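Local coordinates for probable starch synthase 4, chloroplastic/amyloplastic (Arabidopsis thaliana, PDB 6GNE), which is a probable plastid starch synthase with the GT-B glycosyltransferase fold, modelled here with adenosine-5'-diphosphate and glycan ligands, at residues P310-I315 with S387-I392; G410-A415 with N439-Q444; D116-F121 with A185-S190; S122-A127 with W147-V152. All blocks are in the same frame, centred on the assembly; numbering follows the deposited sequence.

Contact 1: P310-I315 with S387-I392; sequences PLVGCI and SDLFII. With ADP (adenosine-5'-diphosphate), chain F.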
# COMPACT_ATOMS: atom_id res chain seq x y z
N PRO A 310 -19.82 -21.23 -3.79
CA PRO A 310 -18.82 -20.30 -3.26
C PRO A 310 -18.61 -19.07 -4.18
O PRO A 310 -18.52 -19.22 -5.40
CB PRO A 310 -17.56 -21.16 -3.18
CG PRO A 310 -17.73 -22.14 -4.27
CD PRO A 310 -19.19 -22.44 -4.32
N LEU A 311 -18.59 -17.89 -3.58
CA LEU A 311 -18.33 -16.64 -4.27
C LEU A 311 -16.85 -16.32 -4.12
O LEU A 311 -16.37 -16.14 -3.01
CB LEU A 311 -19.17 -15.51 -3.69
CG LEU A 311 -18.99 -14.12 -4.30
CD1 LEU A 311 -19.52 -14.10 -5.72
CD2 LEU A 311 -19.73 -13.08 -3.48
N VAL A 312 -16.13 -16.25 -5.24
CA VAL A 312 -14.70 -15.94 -5.26
C VAL A 312 -14.60 -14.47 -5.60
O VAL A 312 -15.15 -14.01 -6.60
CB VAL A 312 -13.95 -16.76 -6.32
CG1 VAL A 312 -12.47 -16.37 -6.36
CG2 VAL A 312 -14.09 -18.27 -6.07
N GLY A 313 -13.92 -13.70 -4.76
CA GLY A 313 -13.71 -12.27 -5.01
C GLY A 313 -12.25 -11.97 -5.32
O GLY A 313 -11.33 -12.74 -4.96
N CYS A 314 -12.05 -10.88 -6.04
CA CYS A 314 -10.75 -10.37 -6.36
C CYS A 314 -10.88 -8.86 -6.48
O CYS A 314 -11.68 -8.37 -7.29
CB CYS A 314 -10.25 -10.95 -7.69
SG CYS A 314 -8.64 -10.31 -8.19
N ILE A 315 -10.08 -8.14 -5.67
CA ILE A 315 -10.01 -6.67 -5.64
C ILE A 315 -8.56 -6.29 -5.77
O ILE A 315 -7.76 -6.58 -4.88
CB ILE A 315 -10.54 -6.10 -4.32
CG1 ILE A 315 -12.04 -6.40 -4.18
CG2 ILE A 315 -10.30 -4.60 -4.26
CD1 ILE A 315 -12.53 -6.34 -2.77
N SER A 387 -17.75 -12.24 -0.05
CA SER A 387 -17.02 -13.33 -0.68
C SER A 387 -16.67 -14.43 0.33
O SER A 387 -16.44 -14.15 1.50
CB SER A 387 -15.76 -12.79 -1.38
OG SER A 387 -14.85 -12.25 -0.45
N ASP A 388 -16.66 -15.67 -0.15
CA ASP A 388 -16.20 -16.83 0.62
C ASP A 388 -14.71 -17.07 0.44
O ASP A 388 -14.04 -17.59 1.35
CB ASP A 388 -16.93 -18.06 0.16
CG ASP A 388 -18.40 -17.91 0.30
OD1 ASP A 388 -18.86 -17.69 1.45
OD2 ASP A 388 -19.09 -17.95 -0.75
N LEU A 389 -14.22 -16.71 -0.75
CA LEU A 389 -12.84 -16.91 -1.12
C LEU A 389 -12.32 -15.63 -1.78
O LEU A 389 -13.08 -14.89 -2.41
CB LEU A 389 -12.76 -18.07 -2.12
CG LEU A 389 -13.09 -19.47 -1.59
CD1 LEU A 389 -13.24 -20.50 -2.68
CD2 LEU A 389 -11.98 -19.91 -0.67
N PHE A 390 -11.02 -15.42 -1.64
CA PHE A 390 -10.35 -14.22 -2.14
C PHE A 390 -8.99 -14.59 -2.73
O PHE A 390 -8.17 -15.19 -2.03
CB PHE A 390 -10.18 -13.19 -1.02
CG PHE A 390 -9.73 -11.86 -1.52
CD1 PHE A 390 -8.38 -11.58 -1.70
CD2 PHE A 390 -10.66 -10.89 -1.89
CE1 PHE A 390 -7.95 -10.38 -2.21
CE2 PHE A 390 -10.24 -9.65 -2.39
CZ PHE A 390 -8.88 -9.40 -2.55
N ILE A 391 -8.73 -14.19 -3.98
CA ILE A 391 -7.50 -14.63 -4.66
C ILE A 391 -6.43 -13.54 -4.78
O ILE A 391 -6.75 -12.41 -5.14
CB ILE A 391 -7.79 -15.25 -6.04
CG1 ILE A 391 -8.50 -14.28 -6.99
CG2 ILE A 391 -8.58 -16.53 -5.89
CD1 ILE A 391 -8.15 -14.55 -8.45
N ILE A 392 -5.18 -13.90 -4.51
CA ILE A 392 -4.02 -13.01 -4.64
C ILE A 392 -2.90 -13.84 -5.28
O ILE A 392 -1.95 -14.31 -4.62
CB ILE A 392 -3.50 -12.39 -3.27
CG1 ILE A 392 -4.59 -12.33 -2.20
CG2 ILE A 392 -2.92 -10.99 -3.46
CD1 ILE A 392 -4.93 -13.67 -1.56
PB ADP F . -1.07 -2.46 -3.98
O1B ADP F . -0.42 -1.51 -3.02
O2B ADP F . -2.25 -1.94 -4.75
O3B ADP F . -0.05 -3.08 -4.90
PA ADP F . -2.07 -3.63 -1.54
O1A ADP F . -2.72 -4.95 -1.26
O2A ADP F . -0.88 -3.31 -0.66
O3A ADP F . -1.68 -3.66 -3.10
O5' ADP F . -3.11 -2.42 -1.40
C5' ADP F . -4.32 -2.36 -2.15
C4' ADP F . -5.40 -1.46 -1.54
O4' ADP F . -6.15 -0.81 -2.59
C3' ADP F . -6.45 -2.22 -0.76
O3' ADP F . -7.02 -1.35 0.21
C2' ADP F . -7.50 -2.55 -1.79
O2' ADP F . -8.78 -2.78 -1.22
C1' ADP F . -7.49 -1.29 -2.60
N9 ADP F . -7.89 -1.49 -4.01
C8 ADP F . -7.15 -1.99 -5.01
N7 ADP F . -7.83 -1.97 -6.17
C5 ADP F . -9.05 -1.44 -5.93
C6 ADP F . -10.28 -1.14 -6.72
N6 ADP F . -10.33 -1.42 -8.05
N1 ADP F . -11.33 -0.58 -6.05
C2 ADP F . -11.26 -0.33 -4.72
N3 ADP F . -10.18 -0.59 -3.97
C4 ADP F . -9.07 -1.13 -4.50

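Contact 2: G410-A415 with N439-Q444; sequences GSIPIA and NGFTFQ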
# COMPACT_ATOMS: atom_id res chain seq x y z
N GLY A 410 -13.66 -12.38 6.99
CA GLY A 410 -13.99 -13.79 6.92
C GLY A 410 -13.83 -14.49 5.57
O GLY A 410 -14.23 -15.66 5.46
N SER A 411 -13.28 -13.79 4.56
CA SER A 411 -13.08 -14.37 3.24
C SER A 411 -11.71 -15.05 3.23
O SER A 411 -10.71 -14.43 3.59
CB SER A 411 -13.19 -13.29 2.15
OG SER A 411 -13.12 -13.81 0.83
N ILE A 412 -11.67 -16.31 2.81
CA ILE A 412 -10.45 -17.15 2.93
C ILE A 412 -9.54 -17.03 1.73
O ILE A 412 -9.98 -17.23 0.62
CB ILE A 412 -10.82 -18.61 3.13
CG1 ILE A 412 -11.72 -18.76 4.38
CG2 ILE A 412 -9.57 -19.48 3.24
CD1 ILE A 412 -11.15 -18.16 5.66
N PRO A 413 -8.27 -16.67 1.95
CA PRO A 413 -7.42 -16.32 0.83
C PRO A 413 -6.82 -17.50 0.11
O PRO A 413 -6.57 -18.56 0.70
CB PRO A 413 -6.28 -15.49 1.47
CG PRO A 413 -6.22 -15.98 2.85
CD PRO A 413 -7.62 -16.33 3.22
N ILE A 414 -6.59 -17.29 -1.18
CA ILE A 414 -5.84 -18.19 -2.02
C ILE A 414 -4.73 -17.34 -2.62
O ILE A 414 -4.99 -16.42 -3.40
CB ILE A 414 -6.71 -18.79 -3.15
CG1 ILE A 414 -7.99 -19.45 -2.57
CG2 ILE A 414 -5.87 -19.72 -4.05
CD1 ILE A 414 -8.93 -19.97 -3.62
N ALA A 415 -3.48 -17.68 -2.27
CA ALA A 415 -2.36 -16.80 -2.48
C ALA A 415 -1.15 -17.54 -2.99
O ALA A 415 -0.89 -18.68 -2.59
CB ALA A 415 -2.01 -16.11 -1.17
N ASN A 439 -4.50 -20.53 7.78
CA ASN A 439 -5.63 -19.63 7.53
C ASN A 439 -6.15 -19.58 6.12
O ASN A 439 -7.02 -18.78 5.85
CB ASN A 439 -5.24 -18.21 7.96
CG ASN A 439 -4.03 -17.68 7.20
OD1 ASN A 439 -3.58 -18.28 6.20
ND2 ASN A 439 -3.51 -16.54 7.66
N GLY A 440 -5.65 -20.42 5.21
CA GLY A 440 -6.04 -20.30 3.80
C GLY A 440 -5.42 -21.36 2.92
O GLY A 440 -5.18 -22.50 3.34
N PHE A 441 -5.18 -20.98 1.67
CA PHE A 441 -4.63 -21.89 0.67
C PHE A 441 -3.56 -21.20 -0.12
O PHE A 441 -3.72 -20.05 -0.48
CB PHE A 441 -5.74 -22.32 -0.29
CG PHE A 441 -6.87 -23.04 0.38
CD1 PHE A 441 -7.93 -22.33 0.89
CD2 PHE A 441 -6.84 -24.41 0.50
CE1 PHE A 441 -8.96 -22.97 1.53
CE2 PHE A 441 -7.87 -25.07 1.13
CZ PHE A 441 -8.94 -24.34 1.68
N THR A 442 -2.44 -21.91 -0.35
CA THR A 442 -1.32 -21.35 -1.10
C THR A 442 -0.85 -22.24 -2.22
O THR A 442 -1.19 -23.39 -2.29
CB THR A 442 -0.11 -21.00 -0.17
OG1 THR A 442 0.51 -22.18 0.38
CG2 THR A 442 -0.52 -20.07 0.98
N PHE A 443 -0.07 -21.68 -3.12
CA PHE A 443 0.64 -22.47 -4.15
C PHE A 443 1.98 -21.81 -4.47
O PHE A 443 2.15 -20.60 -4.27
CB PHE A 443 -0.22 -22.63 -5.41
CG PHE A 443 -0.57 -21.36 -6.11
CD1 PHE A 443 -1.59 -20.54 -5.67
CD2 PHE A 443 0.14 -20.97 -7.24
CE1 PHE A 443 -1.91 -19.38 -6.33
CE2 PHE A 443 -0.16 -19.78 -7.92
CZ PHE A 443 -1.18 -18.98 -7.46
N GLN A 444 2.91 -22.61 -4.98
CA GLN A 444 4.25 -22.15 -5.24
C GLN A 444 4.39 -21.54 -6.65
O GLN A 444 4.62 -20.35 -6.80
CB GLN A 444 5.25 -23.28 -5.01
CG GLN A 444 6.71 -22.83 -4.89
CD GLN A 444 6.96 -21.83 -3.71
OE1 GLN A 444 7.11 -22.26 -2.53
NE2 GLN A 444 6.96 -20.49 -4.03

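Contact 3: D116-F121 with A185-S190; sequences DDFRRF and ASELGS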
# COMPACT_ATOMS: atom_id res chain seq x y z
N ASP A 116 6.24 14.43 -16.10
CA ASP A 116 7.19 15.10 -15.22
C ASP A 116 7.03 14.71 -13.73
O ASP A 116 7.23 15.53 -12.86
CB ASP A 116 7.09 16.63 -15.43
CG ASP A 116 5.73 17.22 -15.01
OD1 ASP A 116 4.73 16.47 -14.95
OD2 ASP A 116 5.67 18.43 -14.72
N ASP A 117 6.69 13.45 -13.44
CA ASP A 117 6.55 13.00 -12.02
C ASP A 117 7.77 13.33 -11.17
O ASP A 117 7.63 13.74 -10.01
CB ASP A 117 6.25 11.48 -11.91
CG ASP A 117 4.77 11.15 -12.00
OD1 ASP A 117 3.90 12.04 -12.04
OD2 ASP A 117 4.45 9.95 -12.00
N PHE A 118 8.96 13.17 -11.75
CA PHE A 118 10.21 13.42 -11.05
C PHE A 118 10.25 14.85 -10.48
O PHE A 118 10.57 15.08 -9.30
CB PHE A 118 11.41 13.16 -11.98
CG PHE A 118 12.72 13.10 -11.27
CD1 PHE A 118 13.38 14.26 -10.89
CD2 PHE A 118 13.28 11.87 -10.93
CE1 PHE A 118 14.57 14.21 -10.20
CE2 PHE A 118 14.48 11.80 -10.23
CZ PHE A 118 15.12 12.98 -9.88
N ARG A 119 9.92 15.81 -11.35
CA ARG A 119 9.89 17.20 -10.98
C ARG A 119 8.79 17.48 -9.94
O ARG A 119 9.05 18.13 -8.92
CB ARG A 119 9.73 18.09 -12.21
CG ARG A 119 10.99 18.17 -13.06
CD ARG A 119 10.75 18.79 -14.44
NE ARG A 119 10.12 20.11 -14.38
CZ ARG A 119 10.73 21.24 -13.99
NH1 ARG A 119 10.05 22.37 -13.98
NH2 ARG A 119 12.00 21.25 -13.58
N ARG A 120 7.60 16.95 -10.21
CA ARG A 120 6.44 17.07 -9.33
C ARG A 120 6.82 16.68 -7.90
O ARG A 120 6.66 17.47 -6.98
CB ARG A 120 5.28 16.19 -9.81
CG ARG A 120 4.61 16.60 -11.11
CD ARG A 120 3.56 15.59 -11.56
NE ARG A 120 2.34 15.68 -10.71
CZ ARG A 120 1.54 14.66 -10.37
NH1 ARG A 120 1.77 13.40 -10.75
NH2 ARG A 120 0.48 14.91 -9.61
N PHE A 121 7.36 15.49 -7.71
CA PHE A 121 7.59 15.01 -6.34
C PHE A 121 8.91 15.46 -5.68
O PHE A 121 8.99 15.58 -4.45
CB PHE A 121 7.36 13.49 -6.28
CG PHE A 121 5.92 13.09 -6.54
CD1 PHE A 121 4.96 13.29 -5.57
CD2 PHE A 121 5.54 12.54 -7.77
CE1 PHE A 121 3.64 12.92 -5.79
CE2 PHE A 121 4.22 12.19 -8.01
CZ PHE A 121 3.26 12.37 -7.03
N ALA A 185 20.74 12.68 -14.50
CA ALA A 185 21.31 13.41 -13.37
C ALA A 185 20.96 14.91 -13.35
O ALA A 185 20.77 15.48 -12.27
CB ALA A 185 22.82 13.22 -13.33
N SER A 186 20.88 15.53 -14.54
CA SER A 186 20.49 16.95 -14.70
C SER A 186 19.28 17.32 -13.87
O SER A 186 19.25 18.38 -13.24
CB SER A 186 20.14 17.27 -16.17
OG SER A 186 20.78 16.42 -17.11
N GLU A 187 18.29 16.43 -13.88
CA GLU A 187 17.02 16.64 -13.18
C GLU A 187 17.09 16.66 -11.65
O GLU A 187 16.16 17.18 -11.01
CB GLU A 187 15.99 15.58 -13.63
CG GLU A 187 15.59 15.72 -15.10
CD GLU A 187 14.16 15.31 -15.36
OE1 GLU A 187 14.00 14.43 -16.22
OE2 GLU A 187 13.22 15.86 -14.70
N LEU A 188 18.15 16.10 -11.07
CA LEU A 188 18.34 16.13 -9.62
C LEU A 188 18.62 17.52 -9.07
O LEU A 188 18.37 17.77 -7.88
CB LEU A 188 19.46 15.18 -9.17
CG LEU A 188 19.43 14.77 -7.69
CD1 LEU A 188 18.12 14.08 -7.29
CD2 LEU A 188 20.63 13.93 -7.34
N GLY A 189 19.16 18.40 -9.92
CA GLY A 189 19.54 19.75 -9.51
C GLY A 189 18.35 20.68 -9.28
O GLY A 189 18.49 21.70 -8.60
N SER A 190 17.19 20.35 -9.86
CA SER A 190 16.00 21.17 -9.71
C SER A 190 15.64 21.44 -8.24
O SER A 190 15.44 22.60 -7.85
CB SER A 190 14.80 20.56 -10.45
OG SER A 190 14.98 20.56 -11.85

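Contact 4: S122-A127 with W147-V152; sequences SYFSRA and WQTAFV. With GLC (alpha-D-glucopyranose), chain C.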
# COMPACT_ATOMS: atom_id res chain seq x y z
N SER A 122 9.94 15.72 -6.47
CA SER A 122 11.14 16.37 -5.92
C SER A 122 10.80 17.81 -5.45
O SER A 122 11.32 18.25 -4.42
CB SER A 122 12.31 16.37 -6.92
OG SER A 122 12.01 17.09 -8.08
N TYR A 123 9.95 18.53 -6.18
CA TYR A 123 9.47 19.84 -5.68
C TYR A 123 8.79 19.70 -4.33
O TYR A 123 9.12 20.40 -3.37
CB TYR A 123 8.50 20.51 -6.66
CG TYR A 123 7.99 21.86 -6.18
CD1 TYR A 123 6.90 21.96 -5.28
CD2 TYR A 123 8.58 23.05 -6.62
CE1 TYR A 123 6.45 23.20 -4.84
CE2 TYR A 123 8.12 24.29 -6.19
CZ TYR A 123 7.06 24.37 -5.30
OH TYR A 123 6.59 25.60 -4.90
N PHE A 124 7.81 18.80 -4.29
CA PHE A 124 7.04 18.52 -3.09
C PHE A 124 7.94 18.20 -1.91
O PHE A 124 7.72 18.72 -0.80
CB PHE A 124 6.06 17.37 -3.33
CG PHE A 124 5.43 16.86 -2.07
CD1 PHE A 124 4.63 17.71 -1.29
CD2 PHE A 124 5.64 15.56 -1.63
CE1 PHE A 124 4.05 17.27 -0.12
CE2 PHE A 124 5.04 15.11 -0.45
CZ PHE A 124 4.25 15.97 0.31
N SER A 125 8.94 17.35 -2.14
CA SER A 125 9.89 16.94 -1.10
C SER A 125 10.62 18.13 -0.54
O SER A 125 10.78 18.24 0.67
CB SER A 125 10.90 15.92 -1.64
OG SER A 125 10.28 14.70 -2.00
N ARG A 126 11.06 19.03 -1.42
CA ARG A 126 11.74 20.25 -1.00
C ARG A 126 10.81 21.14 -0.19
O ARG A 126 11.12 21.50 0.94
CB ARG A 126 12.29 21.04 -2.19
CG ARG A 126 13.06 22.30 -1.83
CD ARG A 126 14.33 21.94 -1.06
NE ARG A 126 14.97 23.09 -0.42
CZ ARG A 126 15.99 23.79 -0.91
NH1 ARG A 126 16.50 23.56 -2.12
NH2 ARG A 126 16.48 24.78 -0.19
N ALA A 127 9.65 21.46 -0.78
CA ALA A 127 8.66 22.28 -0.12
C ALA A 127 8.23 21.72 1.24
O ALA A 127 7.97 22.50 2.15
CB ALA A 127 7.44 22.48 -1.02
N TRP A 147 9.87 6.34 -3.75
CA TRP A 147 10.77 7.20 -4.52
C TRP A 147 10.32 8.65 -4.53
O TRP A 147 11.17 9.54 -4.51
CB TRP A 147 10.99 6.65 -5.95
CG TRP A 147 9.87 6.92 -6.91
CD1 TRP A 147 8.85 6.09 -7.23
CD2 TRP A 147 9.68 8.12 -7.68
NE1 TRP A 147 8.03 6.70 -8.14
CE2 TRP A 147 8.51 7.94 -8.44
CE3 TRP A 147 10.39 9.31 -7.80
CZ2 TRP A 147 8.03 8.91 -9.32
CZ3 TRP A 147 9.93 10.29 -8.67
CH2 TRP A 147 8.75 10.08 -9.43
N GLN A 148 9.01 8.90 -4.50
CA GLN A 148 8.50 10.27 -4.57
C GLN A 148 9.01 11.19 -3.44
O GLN A 148 9.28 12.37 -3.67
CB GLN A 148 6.97 10.28 -4.60
CG GLN A 148 6.35 9.72 -5.89
CD GLN A 148 6.09 8.21 -5.85
OE1 GLN A 148 6.67 7.49 -5.02
NE2 GLN A 148 5.21 7.72 -6.73
N THR A 149 9.17 10.65 -2.24
CA THR A 149 9.70 11.42 -1.12
C THR A 149 11.06 10.91 -0.62
O THR A 149 11.50 11.27 0.47
CB THR A 149 8.70 11.43 0.03
OG1 THR A 149 8.59 10.12 0.59
CG2 THR A 149 7.37 11.91 -0.47
N ALA A 150 11.72 10.08 -1.44
CA ALA A 150 13.09 9.64 -1.17
C ALA A 150 14.05 10.82 -1.15
O ALA A 150 15.05 10.78 -0.44
CB ALA A 150 13.51 8.65 -2.22
N PHE A 151 13.74 11.85 -1.93
CA PHE A 151 14.54 13.06 -2.00
C PHE A 151 14.72 13.76 -0.66
O PHE A 151 15.66 14.51 -0.50
CB PHE A 151 13.95 14.07 -2.98
CG PHE A 151 13.65 13.52 -4.35
CD1 PHE A 151 14.66 13.41 -5.30
CD2 PHE A 151 12.37 13.12 -4.69
CE1 PHE A 151 14.40 12.92 -6.55
CE2 PHE A 151 12.09 12.60 -5.93
CZ PHE A 151 13.11 12.51 -6.88
N VAL A 152 13.80 13.54 0.28
CA VAL A 152 13.89 14.14 1.61
C VAL A 152 15.20 13.81 2.35
O VAL A 152 15.79 14.70 2.98
CB VAL A 152 12.67 13.72 2.46
CG1 VAL A 152 12.87 14.07 3.93
CG2 VAL A 152 11.40 14.40 1.97
C1 GLC C . 3.53 4.98 -10.65
C2 GLC C . 4.20 5.55 -9.41
C3 GLC C . 4.44 4.45 -8.37
C4 GLC C . 3.09 3.83 -8.02
C5 GLC C . 2.48 3.24 -9.28
C6 GLC C . 1.09 2.68 -9.01
O2 GLC C . 5.41 6.20 -9.78
O3 GLC C . 5.04 4.97 -7.19
O4 GLC C . 3.25 2.84 -7.01
O5 GLC C . 2.35 4.26 -10.29
O6 GLC C . 0.47 2.34 -10.25

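Contact 1: P310-I315 with S387-I392
Leu311 and Gly313 bond to Leu389 and Ile391 as parallel strands one and four of a Rossmann-like sheet, strand order 3-2-1-4-5-6, in the GT-B fold. The start of the pairing is the more densely bonded part. Leu311 O takes two donors, Asp388 N at 2.9 Å and Leu389 N at 3.2 Å. Asp388 OD2 answers through its anti lone pair, receiving Leu311 N at 2.9 Å in an almost straight bond (175°), while Lys293 forms a salt bridge with the same oxygen. Gly313 then gives its N-H to Leu389 O and accepts from Ile391 N. On the face of Val312 and Leu389, Val312 CG1 meets Ile391 CG2 at 3.9 Å, the two side chains crossing at about a right angle.

Beyond Gly313 the strands, inclined at 39°, draw apart: the CA atoms of Cys314 and Ile391 are 5.6 Å from each other, and Ile392 no longer touches 310-315. This looser end is still buried rather than solvent-facing. Phe390 has CG anti to its backbone N (chi1 -169°); further out on the ring, CE2 lies 4.0 Å from Ile315 CD1. The other branch of that isoleucine, Ile315 CG2, packs 3.7 Å from C4 of ADP.

Contact 2: G410-A415 with N439-Q444
Ile412 and Phe441 meet obliquely, Ile412 CG2 lying 3.9 Å from Phe441 CE1. The methyl stands anti to its own backbone N, which sends it across to the neighbouring strand, where it also meets Gly440 CA at 3.7 Å. Pro413 O sits at the edge of the same phenyl ring, near its plane, while accepting Phe441 N at 3.0 Å. Ile414 and Phe441 form a bridge pair on one face of the sheet, with Ile414 CG1 4.3 Å from Phe441 CB; helix 448-464 packs on both through Ala458.

Ala415 and Thr442 pair on the other face. Ala415 N bonds to Phe441 O, and Ala415 O receives Phe443 N at 3.2 Å. Phe443 has its CG between backbone N and carbonyl carbon (chi1 63°), and the rim atom CD1 lies 3.7 Å from Ala415 O, met obliquely. Phe451 meets this ring with the planes at about 90°.

The axes of strands 412-415 and 441-443 differ in direction by 3°. Strand 441-443 is the outermost on its side of the Rossmann-like sheet, and strand 412-416, helix 419-424 and strand 441-443 together make a beta-alpha-beta unit of the GT-B fold.

Contact 3: D116-F121 with A185-S190
Phe118 and Arg119 pack against Glu187, Leu188 and Ser190 in a side-chain contact with no hydrogen bond or salt bridge across it. It joins the first turn of helix 117-134 to an irregular run of helical conformation in the loop between strand 183-184 and helix 195-198.

Phe118 has its CG anti to the backbone N (chi1 -167°), and the ring's outer atoms do the touching. Its CE1 lies 3.5 Å from Glu187 O, approached obliquely, and 4.0 Å from Glu187 CB. Leu188 comes in at the ring's edge, near its plane, with CD1 4.1 Å from Phe118 CZ. The phenyl ring also meets, edge-to-face, the ring of Phe151, a residue that follows directly on helix 146-150.

Arg119 and Glu187 cross at about a right angle, but they meet through carbon: Glu187 OE2 is 3.6 Å from Arg119 CG, while Arg119 NE stays 5.3 Å from that oxygen. The opposite charges may still attract weakly. At the edge of the guanidinium, Arg119 NH2 stands 3.5 Å from Ser190 OG. The strongest polar partner of both groups is Asp76: its OD2 forms a salt bridge with Arg119 NH2 and its OD1 is hydrogen-bonded to Ser190 OG. Ser190 is tied to Asp76 through the backbone as well.

The arrangement is that of a helix start covered by a loop in the N-terminal domain of a GT-B protein, the helix and loop bridged by one shared carboxylate.

Contact 4: S122-A127 with W147-V152
Ser122 lies squarely on one face of the Phe151 ring, its CB 3.8 Å from the centroid and only 5° off the normal, a CH-pi contact. Gln148 O and Ser125 OG lie at the edge of the same ring. The indole of Trp147 has Gln148 CD 3.3 Å above one face, offset toward the rim, and O2 of a bound alpha-D-glucopyranose at its edge. Phe124 offers an edge too: Thr149 CG2 approaches its CE2 at 4.0 Å, near the ring plane, the two side chains side by side and pointing the same way.

Ser125 packs at the rim of Phe151. Its CB touches Val152 CG2 at 3.9 Å, and its OG comes close to Gln148 O without a hydrogen bond between them; the hydroxyl is bonded to Phe121 O in its own helix. Ser122 OG likewise bonds to Phe118 O, and Thr149 OG1 bonds to His145 N.

Helix 117-134 therefore meets the end of helix 146-150 and the residues that follow it mostly through carbon, the hydroxyls satisfied locally. The polar chemistry goes to the sugar. Trp147 NE1 donates to O2 of the glucopyranose at 3.1 Å, and Gln148 NE2 donates to O3 at 2.8 Å, so that two consecutive residues, next to the packed ones, grip two adjacent sugar hydroxyls in the glycan pocket.

From the N terminus, helix 117-134 enters contacts 3 and 4 with consecutive turns. Contact 4 closes first, bringing 147-152 back after strand 141-145; contact 3 closes later at 185-190, so contact 4 nests within its loop. The two touch through Phe118 and Phe151. The chain then passes to the C-terminal GT-B domain, where contact 1 closes between 310-315 and 387-392 before contact 2 opens at 410-415 and closes at 439-444. These two stand in series and share one sheet, joined by Ser387 OG and Ser411 OG. The centres of contacts 1 and 4 are about 38 Å apart, on opposite sides of the chain's centre.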